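Local atomic coordinates of alpha,alpha-trehalose-phosphate synthase (UDP-forming) (Burkholderia xenovorans, PDB entry 5V0T), a protein that is a glycosyltransferase of family 20 with a GT-B fold, modelled here with uridine-5'-diphosphate and 6-O-phosphono-alpha-D-glucopyranose bound. Residues A169-L174 with V208-G213; A202-I207 with G213-S218. One frame throughout, in Å; residues are numbered along the deposited sequence.

How the interactions relate
Interactions 1 and 2 both use helix 197-209, and their segments alternate along the chain. Residues 169-174 come first, on the short helix 170-173. The chain then runs through helix 179-186 and strand 191-194 into helix 197-209. Residues 202-207 of that helix belong to interaction 2. Residues 208-213 turn back at its end and close the longer loop, with 33 residues between the segments. The start of 213-218, Gly213 to Ala215, then passes beside the helix and closes the short loop of five residues. Gly213 ends one segment and begins the other; its contact is in interaction 2. Ser170 OG also bonds to Asp205 OD2 (2.8 Å), tying helix 170-173 to helix 197-209; interaction 2 adds strand 214-216.

Interaction 1. Residues A169-L174 with V208-G213; sequences ASQVLL and VNEANG
A water-bridged contact joins the short helix 170-173 to the end of helix 197-209, where Glu210 meets Ser170, Gln171 and Leu174. One water binds all three polar side chains. It donates to Ser170 OG (2.6 Å) and to Glu210 OE2 (2.6 Å), and accepts from Gln171 NE2 (2.7 Å). The direct gap from Gln171 NE2 to Glu210 OE2 is 3.9 Å, so the water carries the polar link. The Gln171 chain bends at chi2 (-62°), which brings its amide nitrogen to the water. The amide and carboxylate planes stand 70° apart, and the two side chains cross at about a right angle. Glu210, bent at chi2 (-61°), lays its carboxylate against the branched end of Leu174, with Leu174 CD2 4.0 Å from Glu210 CD. Leu174 CD1 sits beside Glu210 OE2 at 4.0 Å. Ser170 is buried, and its OG has a second partner in Asp205, on helix 197-209. Tyr206 of that helix packs against Ser170, Leu173 and Leu174. Together these contacts make a junction, part water-bridged and part direct, between helix 170-173 and the C-terminal end of helix 197-209, in the N-terminal Rossmann-like half of a GT-B glycosyltransferase.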
loop_
_atom_site.group_PDB
_atom_site.type_symbol
_atom_site.label_atom_id
_atom_site.label_comp_id
_atom_site.label_asym_id
_atom_site.label_seq_id
_atom_site.Cartn_x
_atom_site.Cartn_y
_atom_site.Cartn_z
ATOM N N ALA A 169 -4.367 0.003 16.421
ATOM C CA ALA A 169 -4.681 -0.353 17.795
ATOM C C ALA A 169 -6.013 0.269 18.204
ATOM O O ALA A 169 -6.339 1.389 17.801
ATOM C CB ALA A 169 -3.557 0.132 18.716
ATOM N N SER A 170 -6.802 -0.475 18.982
ATOM C CA SER A 170 -8.128 0.025 19.344
ATOM C C SER A 170 -8.062 1.415 19.978
ATOM O O SER A 170 -8.926 2.261 19.713
ATOM C CB SER A 170 -8.840 -0.961 20.273
ATOM O OG SER A 170 -8.166 -1.086 21.509
ATOM N N GLN A 171 -7.043 1.675 20.812
ATOM C CA GLN A 171 -6.943 2.976 21.479
ATOM C C GLN A 171 -6.734 4.104 20.484
ATOM O O GLN A 171 -7.132 5.246 20.740
ATOM C CB GLN A 171 -5.794 2.987 22.497
ATOM C CG GLN A 171 -6.118 2.313 23.807
ATOM C CD GLN A 171 -7.270 3.020 24.522
ATOM O OE1 GLN A 171 -7.278 4.244 24.642
ATOM N NE2 GLN A 171 -8.263 2.257 24.947
ATOM N N VAL A 172 -6.060 3.812 19.378
ATOM C CA VAL A 172 -5.837 4.791 18.323
ATOM C C VAL A 172 -7.100 4.972 17.480
ATOM O O VAL A 172 -7.445 6.094 17.093
ATOM C CB VAL A 172 -4.627 4.350 17.474
ATOM C CG1 VAL A 172 -4.536 5.146 16.186
ATOM C CG2 VAL A 172 -3.324 4.478 18.300
ATOM N N LEU A 173 -7.829 3.883 17.227
ATOM C CA LEU A 173 -9.072 3.968 16.458
ATOM C C LEU A 173 -10.125 4.816 17.180
ATOM O O LEU A 173 -10.951 5.466 16.529
ATOM C CB LEU A 173 -9.605 2.563 16.189
ATOM C CG LEU A 173 -10.919 2.440 15.395
ATOM C CD1 LEU A 173 -10.754 3.048 13.999
ATOM C CD2 LEU A 173 -11.345 0.987 15.304
ATOM N N LEU A 174 -10.085 4.859 18.514
ATOM C CA LEU A 174 -11.042 5.663 19.279
ATOM C C LEU A 174 -10.993 7.144 18.926
ATOM O O LEU A 174 -11.955 7.864 19.217
ATOM C CB LEU A 174 -10.806 5.508 20.780
ATOM C CG LEU A 174 -11.028 4.113 21.365
ATOM C CD1 LEU A 174 -10.747 4.121 22.880
ATOM C CD2 LEU A 174 -12.420 3.620 21.054
ATOM N N VAL A 208 -13.553 -6.930 21.380
ATOM C CA VAL A 208 -13.701 -7.442 22.744
ATOM C C VAL A 208 -13.798 -6.304 23.756
ATOM O O VAL A 208 -14.639 -6.332 24.658
ATOM C CB VAL A 208 -12.540 -8.402 23.076
ATOM C CG1 VAL A 208 -12.523 -8.734 24.559
ATOM C CG2 VAL A 208 -12.648 -9.674 22.234
ATOM N N ASN A 209 -12.963 -5.274 23.611
ATOM C CA ASN A 209 -12.806 -4.270 24.654
ATOM C C ASN A 209 -13.582 -2.983 24.409
ATOM O O ASN A 209 -13.789 -2.226 25.362
ATOM C CB ASN A 209 -11.324 -3.943 24.838
ATOM C CG ASN A 209 -10.576 -5.081 25.470
ATOM O OD1 ASN A 209 -10.978 -5.575 26.514
ATOM N ND2 ASN A 209 -9.507 -5.535 24.826
ATOM N N GLU A 210 -14.021 -2.718 23.181
ATOM C CA GLU A 210 -14.833 -1.542 22.898
ATOM C C GLU A 210 -16.228 -1.859 22.367
ATOM O O GLU A 210 -17.124 -1.035 22.529
ATOM C CB GLU A 210 -14.109 -0.617 21.894
ATOM C CG GLU A 210 -12.706 -0.227 22.330
ATOM C CD GLU A 210 -12.685 0.536 23.654
ATOM O OE1 GLU A 210 -13.706 1.169 24.006
ATOM O OE2 GLU A 210 -11.642 0.503 24.342
ATOM N N ALA A 211 -16.444 -3.019 21.746
ATOM C CA ALA A 211 -17.756 -3.367 21.201
ATOM C C ALA A 211 -18.478 -4.437 22.009
ATOM O O ALA A 211 -19.588 -4.835 21.634
ATOM C CB ALA A 211 -17.631 -3.829 19.740
ATOM N N ASN A 212 -17.880 -4.917 23.100
ATOM C CA ASN A 212 -18.513 -5.907 23.975
ATOM C C ASN A 212 -18.816 -7.207 23.227
ATOM O O ASN A 212 -19.728 -7.949 23.584
ATOM C CB ASN A 212 -19.779 -5.330 24.632
ATOM C CG ASN A 212 -20.329 -6.220 25.733
ATOM O OD1 ASN A 212 -19.649 -6.493 26.724
ATOM N ND2 ASN A 212 -21.566 -6.682 25.560
ATOM N N GLY A 213 -18.040 -7.505 22.184
ATOM C CA GLY A 213 -18.221 -8.707 21.402
ATOM C C GLY A 213 -17.213 -9.783 21.765
ATOM O O GLY A 213 -16.527 -9.720 22.788
HETATM O O HOH W 1 -9.163 0.000 23.687
#

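Interaction 2. Residues A202-I207 with G213-S218; sequences AFCDYI and GTADPS
Cys204 and Ile207 lie one turn apart on helix 197-209, and both meet the chain that returns along it. Their side chains do so differently. Cys204 does not aim its CB straight at the strand. Its SG stands beside the backbone N (chi1 -64°) and meets the methyl of Ala215, which does point at the helix. Cys204 SG and Ala215 CB are 3.7 Å apart, and Cys204 CB is 3.9 Å from the same methyl. Ile207 points across and splits its two branches. Ile207 CG2 rests on backbone, 3.7 Å from Thr214 N and 3.8 Å from Thr214 O. Ile207 CG1 turns back within the helix and sits 3.6 Å above the plane of the Phe203 ring, offset toward the rim. Thr214 turns its own side chain away from the helix. Near the end of the helix, Gly213 N donates to Ile207 O at 2.8 Å, with an N-H...O angle of 159° and the donor tilted 32° from the carbonyl plane. This bond closes the turn at the helix end, where Asn212 has left helical geometry with positive phi. Strand 214-216 then pairs antiparallel with strand 223-227, whose Leu223 touches Cys204 and whose Ile225 touches Ala215 and Phe203. On the helical side, Val183 of helix 179-186 packs on Ile207, and Phe194 of strand 191-194 meets the Phe203 ring.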
loop_
_atom_site.group_PDB
_atom_site.type_symbol
_atom_site.label_atom_id
_atom_site.label_comp_id
_atom_site.label_asym_id
_atom_site.label_seq_id
_atom_site.Cartn_x
_atom_site.Cartn_y
_atom_site.Cartn_z
ATOM N N ALA A 202 -5.571 -6.156 16.432
ATOM C CA ALA A 202 -6.122 -4.848 16.773
ATOM C C ALA A 202 -7.625 -4.815 16.556
ATOM O O ALA A 202 -8.367 -4.269 17.389
ATOM C CB ALA A 202 -5.438 -3.748 15.956
ATOM N N PHE A 203 -8.092 -5.391 15.445
ATOM C CA PHE A 203 -9.531 -5.505 15.215
ATOM C C PHE A 203 -10.202 -6.272 16.347
ATOM O O PHE A 203 -11.210 -5.817 16.908
ATOM C CB PHE A 203 -9.806 -6.180 13.866
ATOM C CG PHE A 203 -11.261 -6.498 13.632
ATOM C CD1 PHE A 203 -12.151 -5.499 13.262
ATOM C CD2 PHE A 203 -11.737 -7.796 13.798
ATOM C CE1 PHE A 203 -13.507 -5.796 13.052
ATOM C CE2 PHE A 203 -13.091 -8.105 13.598
ATOM C CZ PHE A 203 -13.974 -7.104 13.231
ATOM N N CYS A 204 -9.651 -7.439 16.714
ATOM C CA CYS A 204 -10.270 -8.233 17.774
ATOM C C CYS A 204 -10.219 -7.520 19.116
ATOM O O CYS A 204 -11.157 -7.639 19.918
ATOM C CB CYS A 204 -9.593 -9.600 17.884
ATOM S SG CYS A 204 -9.807 -10.619 16.412
ATOM N N ASP A 205 -9.148 -6.768 19.367
ATOM C CA ASP A 205 -9.054 -5.991 20.600
ATOM C C ASP A 205 -10.194 -4.975 20.698
ATOM O O ASP A 205 -10.790 -4.801 21.766
ATOM C CB ASP A 205 -7.693 -5.291 20.656
ATOM C CG ASP A 205 -7.377 -4.718 22.021
ATOM O OD1 ASP A 205 -7.503 -5.454 23.022
ATOM O OD2 ASP A 205 -6.980 -3.539 22.099
ATOM N N TYR A 206 -10.513 -4.294 19.591
ATOM C CA TYR A 206 -11.657 -3.384 19.599
ATOM C C TYR A 206 -12.957 -4.145 19.847
ATOM O O TYR A 206 -13.776 -3.744 20.685
ATOM C CB TYR A 206 -11.731 -2.601 18.282
ATOM C CG TYR A 206 -12.860 -1.577 18.277
ATOM C CD1 TYR A 206 -14.173 -1.954 17.994
ATOM C CD2 TYR A 206 -12.614 -0.243 18.575
ATOM C CE1 TYR A 206 -15.211 -1.036 18.014
ATOM C CE2 TYR A 206 -13.643 0.686 18.578
ATOM C CZ TYR A 206 -14.942 0.283 18.294
ATOM O OH TYR A 206 -15.978 1.195 18.314
ATOM N N ILE A 207 -13.168 -5.243 19.116
ATOM C CA ILE A 207 -14.398 -6.031 19.271
ATOM C C ILE A 207 -14.609 -6.424 20.732
ATOM O O ILE A 207 -15.713 -6.285 21.286
ATOM C CB ILE A 207 -14.349 -7.274 18.361
ATOM C CG1 ILE A 207 -14.407 -6.876 16.874
ATOM C CG2 ILE A 207 -15.453 -8.257 18.737
ATOM C CD1 ILE A 207 -15.726 -6.260 16.447
ATOM N N GLY A 213 -18.040 -7.505 22.184
ATOM C CA GLY A 213 -18.221 -8.707 21.402
ATOM C C GLY A 213 -17.213 -9.783 21.765
ATOM O O GLY A 213 -16.527 -9.720 22.788
ATOM N N THR A 214 -17.126 -10.796 20.899
ATOM C CA THR A 214 -16.185 -11.887 21.109
ATOM C C THR A 214 -15.474 -12.223 19.806
ATOM O O THR A 214 -15.978 -11.980 18.702
ATOM C CB THR A 214 -16.858 -13.167 21.664
ATOM O OG1 THR A 214 -17.807 -13.670 20.718
ATOM C CG2 THR A 214 -17.550 -12.913 22.992
ATOM N N ALA A 215 -14.294 -12.819 19.960
ATOM C CA ALA A 215 -13.484 -13.302 18.852
ATOM C C ALA A 215 -12.935 -14.664 19.244
ATOM O O ALA A 215 -12.218 -14.775 20.244
ATOM C CB ALA A 215 -12.348 -12.329 18.535
ATOM N N ASP A 216 -13.277 -15.700 18.472
ATOM C CA ASP A 216 -12.934 -17.061 18.845
ATOM C C ASP A 216 -12.131 -17.742 17.747
ATOM O O ASP A 216 -12.481 -17.625 16.569
ATOM C CB ASP A 216 -14.189 -17.894 19.107
ATOM C CG ASP A 216 -15.023 -17.346 20.235
ATOM O OD1 ASP A 216 -14.479 -17.182 21.346
ATOM O OD2 ASP A 216 -16.218 -17.075 20.001
ATOM N N PRO A 217 -11.086 -18.489 18.096
ATOM C CA PRO A 217 -10.354 -19.254 17.080
ATOM C C PRO A 217 -11.230 -20.347 16.479
ATOM O O PRO A 217 -12.305 -20.683 16.984
ATOM C CB PRO A 217 -9.173 -19.839 17.860
ATOM C CG PRO A 217 -9.687 -19.951 19.261
ATOM C CD PRO A 217 -10.577 -18.747 19.454
ATOM N N SER A 218 -10.756 -20.898 15.365
ATOM C CA SER A 218 -11.448 -21.982 14.682
ATOM C C SER A 218 -10.427 -22.951 14.103
ATOM O O SER A 218 -9.276 -22.593 13.836
ATOM C CB SER A 218 -12.358 -21.470 13.553
ATOM O OG SER A 218 -11.617 -21.261 12.351
#